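Side-chain contacts in conserved hypothetical protein (PDB 2GK4), which probably catalyses the joining of phosphopantothenate to cysteine in coenzyme A biosynthesis: residues S22-S27 / T51-K56; G32-E37 / Q214-I219; K72-E77 / H90-S95. All blocks are in the same frame, centred on the assembly; numbering follows the deposited sequence.

Contact 1. Residues S22-S27 / T51-K56; sequences SITNHS and TKRALK
Arg53 lays its guanidinium group beside the backbone and CB of His26. NH1 lies 3.6 Å from His26 CB. NH2 gives a fairly straight hydrogen bond to His26 O, 3.1 Å long with an N-H...O angle of 161°. The oxygen sits at the guanidinium edge, in its plane, but NH2 approaches from well outside the plane of the carbonyl group (48° out of it). A bend at chi3 (79°) turns the end of the arginine toward this oxygen. Thr24 CG2 lies over one guanidinium face, 4.1 Å above the plane and shifted to the rim. A water donates to Asn25 O and Ser27 O and accepts a weak bond from Arg53 NH2. Arg53 itself belongs to a type I turn from Thr51 to Ala54. Lys56 NZ braces this turn through Thr51 O and Ala54 O, each at 2.8 Å. Strand 21-25 pairs with a strand of the second subunit, where Thr24 OG1 bonds to Thr24 OG1 of that chain. Arg53 also packs on Arg53 of the second subunit. The chemistry implies a cation held mainly by one backbone oxygen, with weak help from a water and no carboxylate from either segment, close to the dimer interface.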
# COMPACT_ATOMS: atom_id res chain seq x y z
N SER A 22 4.83 2.03 -2.22
CA SER A 22 5.39 1.61 -0.93
C SER A 22 5.42 0.11 -0.86
O SER A 22 4.68 -0.54 -1.63
CB SER A 22 4.47 2.11 0.18
OG SER A 22 4.58 3.54 0.27
N ILE A 23 6.27 -0.45 -0.00
CA ILE A 23 6.12 -1.86 0.33
C ILE A 23 5.45 -1.88 1.70
O ILE A 23 5.95 -1.27 2.67
CB ILE A 23 7.45 -2.63 0.33
CG1 ILE A 23 7.24 -4.08 0.78
CG2 ILE A 23 8.55 -1.90 1.17
CD1 ILE A 23 8.46 -4.97 0.44
N THR A 24 4.33 -2.58 1.77
CA THR A 24 3.39 -2.37 2.87
C THR A 24 3.09 -3.73 3.49
O THR A 24 2.86 -4.71 2.75
CB THR A 24 2.08 -1.77 2.31
OG1 THR A 24 2.33 -0.45 1.78
CG2 THR A 24 1.01 -1.69 3.38
N ASN A 25 3.08 -3.80 4.83
CA ASN A 25 2.56 -4.98 5.51
C ASN A 25 1.06 -4.71 5.54
O ASN A 25 0.62 -3.77 6.21
CB ASN A 25 3.13 -5.07 6.94
CG ASN A 25 4.50 -5.71 6.98
OD1 ASN A 25 5.26 -5.65 6.00
ND2 ASN A 25 4.83 -6.34 8.11
N HIS A 26 0.31 -5.50 4.78
CA HIS A 26 -1.09 -5.20 4.43
C HIS A 26 -2.21 -5.58 5.43
O HIS A 26 -3.40 -5.45 5.11
CB HIS A 26 -1.42 -5.76 3.03
CG HIS A 26 -1.00 -7.19 2.82
ND1 HIS A 26 -1.38 -8.22 3.66
CD2 HIS A 26 -0.21 -7.76 1.88
CE1 HIS A 26 -0.85 -9.36 3.24
NE2 HIS A 26 -0.14 -9.10 2.15
N SER A 27 -1.84 -6.04 6.63
CA SER A 27 -2.84 -6.36 7.67
C SER A 27 -3.85 -5.23 7.89
O SER A 27 -3.46 -4.08 8.08
CB SER A 27 -2.13 -6.63 9.01
OG SER A 27 -3.08 -6.68 10.08
N THR A 51 -2.84 2.58 11.44
CA THR A 51 -2.31 2.90 10.11
C THR A 51 -3.48 3.20 9.19
O THR A 51 -4.66 3.00 9.57
CB THR A 51 -1.36 1.76 9.57
OG1 THR A 51 -2.10 0.53 9.39
CG2 THR A 51 -0.25 1.51 10.55
N LYS A 52 -3.16 3.77 8.03
CA LYS A 52 -4.17 4.26 7.11
C LYS A 52 -5.19 3.20 6.67
O LYS A 52 -6.39 3.46 6.69
CB LYS A 52 -3.51 4.92 5.89
CG LYS A 52 -4.43 5.88 5.16
CD LYS A 52 -4.83 7.07 6.06
CE LYS A 52 -5.22 8.28 5.22
NZ LYS A 52 -5.03 9.58 5.94
N ARG A 53 -4.71 2.02 6.30
CA ARG A 53 -5.55 0.93 5.79
C ARG A 53 -6.21 0.07 6.88
O ARG A 53 -7.00 -0.85 6.57
CB ARG A 53 -4.71 0.05 4.86
CG ARG A 53 -3.98 0.84 3.75
CD ARG A 53 -2.73 0.12 3.28
NE ARG A 53 -3.03 -0.97 2.35
CZ ARG A 53 -3.31 -2.23 2.72
NH1 ARG A 53 -3.56 -3.14 1.78
NH2 ARG A 53 -3.34 -2.57 4.00
N ALA A 54 -5.91 0.34 8.15
CA ALA A 54 -6.47 -0.45 9.23
C ALA A 54 -7.95 -0.15 9.47
O ALA A 54 -8.38 0.99 9.33
CB ALA A 54 -5.70 -0.25 10.52
N LEU A 55 -8.69 -1.18 9.85
CA LEU A 55 -10.07 -1.05 10.32
C LEU A 55 -10.05 -0.29 11.62
O LEU A 55 -9.30 -0.61 12.50
CB LEU A 55 -10.69 -2.44 10.54
CG LEU A 55 -10.83 -3.27 9.25
CD1 LEU A 55 -11.25 -4.73 9.56
CD2 LEU A 55 -11.80 -2.59 8.29
N LYS A 56 -10.86 0.75 11.73
CA LYS A 56 -10.83 1.55 12.95
C LYS A 56 -12.05 1.28 13.83
O LYS A 56 -13.16 1.16 13.33
CB LYS A 56 -10.80 3.06 12.63
CG LYS A 56 -9.79 3.53 11.57
CD LYS A 56 -8.35 3.51 12.10
CE LYS A 56 -7.40 4.16 11.09
NZ LYS A 56 -7.36 3.53 9.75
O HOH W 1 -1.98 -2.43 6.41

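Contact 2. Residues G32-E37 / Q214-I219; sequences GKIITE and QTKEEI
Ile34 points from CB toward helix 216-228 and carries this contact at its far end. From CB the chain runs to CG1, which lies beside the backbone N (chi1 -64°). It then goes on extended through chi2, which pushes CD1 out to the other helix. The short approaches of Ile34 are all made by CD1. This methyl is 3.8 Å from Lys216 CB and 3.9 Å from Lys216 CD, so it rests against the aliphatic part of the lysine. The two side chains cross at about a right angle. CD1 also comes within 4.0 Å of Glu217 OE2, because the glutamate bends at chi2 and brings its carboxylate back over the contact. Deeper in, Ile35 CD1 faces Ile219 CG2 at 4.5 Å, a looser apolar touch. Ile35 and Ile219 are both buried. They continue the packing onto Leu223 and Leu31 respectively, so two helices of the alpha-beta-alpha sandwich lie against each other here.

Each segment has its own local polar bonds. In helix 30-41, Lys33 NZ forms a salt bridge with Glu37 OE2 at 2.6 Å, on the syn side of the carboxylate. Thr36 N and Thr36 OG1 both bond to Gly32 O, from opposite faces of its plane. Just before helix 216-228, Thr215 is the N-cap: its OG1 accepts from Glu218 N at 3.1 Å. Glu218 OE1 in turn accepts from Gln214 N, at 2.7 Å and from above the carboxylate plane. No hydrogen bond or salt bridge joins the two segments. They adhere mainly through methyl and methylene groups, each segment satisfying these polar groups on its own side.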
# COMPACT_ATOMS: atom_id res chain seq x y z
N GLY A 32 -6.98 -6.20 16.22
CA GLY A 32 -6.71 -4.98 16.98
C GLY A 32 -7.96 -4.17 17.27
O GLY A 32 -8.15 -3.66 18.39
N LYS A 33 -8.81 -4.03 16.26
CA LYS A 33 -10.07 -3.32 16.41
C LYS A 33 -10.96 -3.97 17.46
O LYS A 33 -11.48 -3.28 18.33
CB LYS A 33 -10.81 -3.23 15.05
CG LYS A 33 -12.22 -2.64 15.14
CD LYS A 33 -12.82 -2.57 13.75
CE LYS A 33 -14.16 -1.89 13.77
NZ LYS A 33 -15.21 -2.84 14.28
N ILE A 34 -11.09 -5.29 17.42
CA ILE A 34 -11.99 -6.00 18.36
C ILE A 34 -11.43 -5.92 19.78
O ILE A 34 -12.18 -5.70 20.74
CB ILE A 34 -12.21 -7.48 17.95
CG1 ILE A 34 -12.94 -7.56 16.59
CG2 ILE A 34 -13.06 -8.22 19.01
CD1 ILE A 34 -13.02 -8.99 16.04
N ILE A 35 -10.12 -6.05 19.91
CA ILE A 35 -9.50 -5.93 21.23
C ILE A 35 -9.77 -4.55 21.82
O ILE A 35 -10.17 -4.42 22.98
CB ILE A 35 -7.99 -6.24 21.14
CG1 ILE A 35 -7.84 -7.75 20.87
CG2 ILE A 35 -7.27 -5.82 22.45
CD1 ILE A 35 -6.39 -8.14 20.40
N THR A 36 -9.58 -3.53 20.99
CA THR A 36 -9.78 -2.15 21.42
C THR A 36 -11.23 -1.93 21.84
O THR A 36 -11.47 -1.37 22.91
CB THR A 36 -9.33 -1.14 20.33
OG1 THR A 36 -7.93 -1.34 20.05
CG2 THR A 36 -9.56 0.32 20.79
N GLU A 37 -12.19 -2.33 20.99
CA GLU A 37 -13.63 -2.25 21.35
C GLU A 37 -13.93 -2.93 22.68
O GLU A 37 -14.66 -2.41 23.51
CB GLU A 37 -14.48 -2.91 20.27
CG GLU A 37 -14.44 -2.15 18.97
CD GLU A 37 -15.07 -2.91 17.82
OE1 GLU A 37 -15.28 -4.16 17.90
OE2 GLU A 37 -15.34 -2.26 16.80
N GLN A 214 -10.49 -20.08 20.29
CA GLN A 214 -10.98 -20.50 18.99
C GLN A 214 -11.45 -19.40 18.05
O GLN A 214 -11.63 -19.67 16.85
CB GLN A 214 -12.14 -21.49 19.17
CG GLN A 214 -11.67 -22.85 19.49
CD GLN A 214 -10.72 -23.39 18.43
OE1 GLN A 214 -9.64 -23.86 18.77
NE2 GLN A 214 -11.09 -23.28 17.15
N THR A 215 -11.72 -18.22 18.61
CA THR A 215 -12.28 -17.08 17.86
C THR A 215 -11.65 -15.77 18.28
O THR A 215 -11.05 -15.65 19.37
CB THR A 215 -13.83 -16.93 18.03
OG1 THR A 215 -14.15 -16.59 19.39
CG2 THR A 215 -14.56 -18.21 17.66
N LYS A 216 -11.80 -14.76 17.42
CA LYS A 216 -11.35 -13.41 17.71
C LYS A 216 -12.01 -12.87 18.95
O LYS A 216 -11.36 -12.20 19.74
CB LYS A 216 -11.68 -12.49 16.52
CG LYS A 216 -10.72 -12.66 15.35
CD LYS A 216 -11.14 -11.79 14.11
CE LYS A 216 -10.03 -11.78 13.06
NZ LYS A 216 -9.72 -13.18 12.55
N GLU A 217 -13.30 -13.14 19.11
CA GLU A 217 -14.02 -12.67 20.29
C GLU A 217 -13.41 -13.31 21.55
O GLU A 217 -13.22 -12.63 22.56
CB GLU A 217 -15.51 -12.97 20.16
CG GLU A 217 -16.20 -12.19 19.02
CD GLU A 217 -15.81 -12.64 17.60
OE1 GLU A 217 -15.55 -13.85 17.37
OE2 GLU A 217 -15.78 -11.77 16.70
N GLU A 218 -13.08 -14.60 21.46
CA GLU A 218 -12.47 -15.30 22.59
C GLU A 218 -11.09 -14.73 22.90
O GLU A 218 -10.71 -14.65 24.08
CB GLU A 218 -12.34 -16.80 22.32
CG GLU A 218 -13.52 -17.63 22.82
CD GLU A 218 -13.47 -19.10 22.35
OE1 GLU A 218 -12.37 -19.69 22.25
OE2 GLU A 218 -14.56 -19.66 22.08
N ILE A 219 -10.35 -14.36 21.84
CA ILE A 219 -9.04 -13.70 22.03
C ILE A 219 -9.22 -12.43 22.86
O ILE A 219 -8.55 -12.24 23.90
CB ILE A 219 -8.31 -13.39 20.68
CG1 ILE A 219 -7.96 -14.69 19.95
CG2 ILE A 219 -7.03 -12.53 20.90
CD1 ILE A 219 -7.54 -14.51 18.44

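Contact 3. Residues K72-E77 / H90-S95; sequences KDLLIE and HSMAVS
Leu74 and Val94 mark the closest backbone approach, with their CA atoms 8.5 Å apart. Segment 72-77 is regular helix. Segment 90-95 leaves the end of strand 87-90 and continues as an irregular loop. The setting is a Rossmann-like alpha/beta fold. Helix 71-81 lies on the beta-alpha-beta crossover that takes the chain from edge strand 63-67 to inner strand 87-90, past two other parallel strands. The loop that follows strand 87-90 meets one side of this helix through Leu74.

A single methyl does most of the work. The CB of Leu74 already points to the loop, and CG, anti to the backbone N (chi1 176°), carries the branch further out. Its CD2 meets Val94 CG2 at 3.5 Å, and the two side chains cross at about a right angle. The same CD2 reaches selenomethionine Met92 SE at 4.1 Å. Leu74 and Met92 run past each other in opposite directions. CD2 also comes obliquely within 4.2 Å of His90 NE2. Side chains from the strand end (His90) and the loop (Met92, Val94) thus gather at one leucine methyl, and no hydrogen bond joins the segments. Ile68, in the loop before the helix, touches both Leu74 and Met92 and adds to this apolar cluster.

The loop is tied to the end of strand 5-9, where Ser91 OG binds Thr9 O and Met92 N binds Thr9 OG1. Inside segment 90-95, Val94 CG2 lies in the plane of the His90 ring, at its edge, 3.4 Å from His90 NE2.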
# COMPACT_ATOMS: atom_id res chain seq x y z
N LYS A 72 9.87 3.86 11.25
CA LYS A 72 10.44 5.02 11.97
C LYS A 72 9.37 5.72 12.82
O LYS A 72 9.63 6.05 13.97
CB LYS A 72 11.08 6.03 10.99
CG LYS A 72 11.79 7.21 11.66
CD LYS A 72 12.52 8.09 10.62
CE LYS A 72 14.01 7.72 10.44
NZ LYS A 72 14.28 6.32 9.96
N ASP A 73 8.19 5.96 12.23
CA ASP A 73 7.04 6.57 12.95
C ASP A 73 6.69 5.72 14.17
O ASP A 73 6.42 6.28 15.26
CB ASP A 73 5.78 6.70 12.06
CG ASP A 73 5.94 7.63 10.87
OD1 ASP A 73 6.89 8.46 10.83
OD2 ASP A 73 5.08 7.52 9.95
N LEU A 74 6.68 4.40 14.00
CA LEU A 74 6.30 3.51 15.12
C LEU A 74 7.32 3.61 16.26
O LEU A 74 6.97 3.70 17.44
CB LEU A 74 6.14 2.05 14.66
CG LEU A 74 5.85 1.09 15.83
CD1 LEU A 74 4.49 1.42 16.48
CD2 LEU A 74 5.87 -0.30 15.34
N LEU A 75 8.60 3.60 15.89
CA LEU A 75 9.68 3.74 16.88
C LEU A 75 9.50 5.01 17.72
O LEU A 75 9.60 4.99 18.95
CB LEU A 75 11.03 3.77 16.14
CG LEU A 75 12.29 3.99 17.01
CD1 LEU A 75 12.51 2.82 17.98
CD2 LEU A 75 13.51 4.19 16.11
N ILE A 76 9.22 6.13 17.05
CA ILE A 76 9.04 7.40 17.72
C ILE A 76 7.81 7.40 18.66
O ILE A 76 7.87 7.88 19.79
CB ILE A 76 8.95 8.52 16.67
CG1 ILE A 76 10.31 8.66 15.98
CG2 ILE A 76 8.41 9.85 17.27
CD1 ILE A 76 10.21 9.44 14.66
N GLU A 77 6.69 6.84 18.19
CA GLU A 77 5.48 6.77 19.04
C GLU A 77 5.68 5.93 20.29
O GLU A 77 5.24 6.30 21.39
CB GLU A 77 4.28 6.19 18.28
CG GLU A 77 3.76 7.12 17.21
CD GLU A 77 3.25 8.46 17.72
OE1 GLU A 77 3.45 9.46 17.00
OE2 GLU A 77 2.63 8.52 18.81
N HIS A 90 0.67 -5.25 21.42
CA HIS A 90 1.29 -4.96 20.14
C HIS A 90 0.80 -5.92 19.06
O HIS A 90 1.32 -7.05 18.93
CB HIS A 90 2.83 -5.01 20.26
CG HIS A 90 3.51 -4.64 18.99
ND1 HIS A 90 4.52 -5.39 18.42
CD2 HIS A 90 3.28 -3.61 18.14
CE1 HIS A 90 4.91 -4.81 17.29
NE2 HIS A 90 4.17 -3.73 17.10
N SER A 91 -0.19 -5.49 18.29
CA SER A 91 -0.69 -6.34 17.23
C SER A 91 -0.40 -5.88 15.81
O SER A 91 -0.73 -6.59 14.83
CB SER A 91 -2.19 -6.63 17.43
OG SER A 91 -2.99 -5.61 16.85
N MSE A 92 0.19 -4.69 15.66
CA MSE A 92 0.53 -4.18 14.33
C MSE A 92 1.55 -5.12 13.66
O MSE A 92 2.43 -5.66 14.32
CB MSE A 92 1.13 -2.76 14.45
CG MSE A 92 1.44 -2.12 13.09
SE MSE A 92 2.31 -0.40 13.35
CE MSE A 92 0.77 0.58 14.14
N ALA A 93 1.41 -5.31 12.35
CA ALA A 93 2.42 -6.03 11.56
C ALA A 93 3.51 -5.00 11.21
O ALA A 93 3.27 -4.04 10.45
CB ALA A 93 1.79 -6.57 10.28
N VAL A 94 4.71 -5.24 11.72
CA VAL A 94 5.79 -4.24 11.59
C VAL A 94 6.76 -4.73 10.53
O VAL A 94 7.24 -5.86 10.61
CB VAL A 94 6.51 -4.04 12.96
CG1 VAL A 94 7.71 -3.07 12.85
CG2 VAL A 94 5.50 -3.53 13.97
N SER A 95 7.05 -3.87 9.55
CA SER A 95 7.99 -4.20 8.48
C SER A 95 9.32 -4.69 9.05
O SER A 95 9.87 -4.07 9.98
CB SER A 95 8.22 -2.99 7.57
OG SER A 95 6.99 -2.64 6.98

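Overall arrangement
From the N terminus, contact 1 closes first. It joins the end of strand 21-25 to the loop after strand 45-50, around helix 30-41. That helix opens contact 2, which closes only near the C terminus on helix 216-228. Contacts 1 and 2 therefore cross along the chain. They also touch, where Leu55 and Lys56 pack on Lys33. Contact 3 follows contact 1 in series and lies wholly within the long span of contact 2. It ties helix 71-81 to the loop after strand 87-90. Asn25 and Thr51 of contact 1 pack on this loop, and Gly32 of contact 2 meets its Ser91.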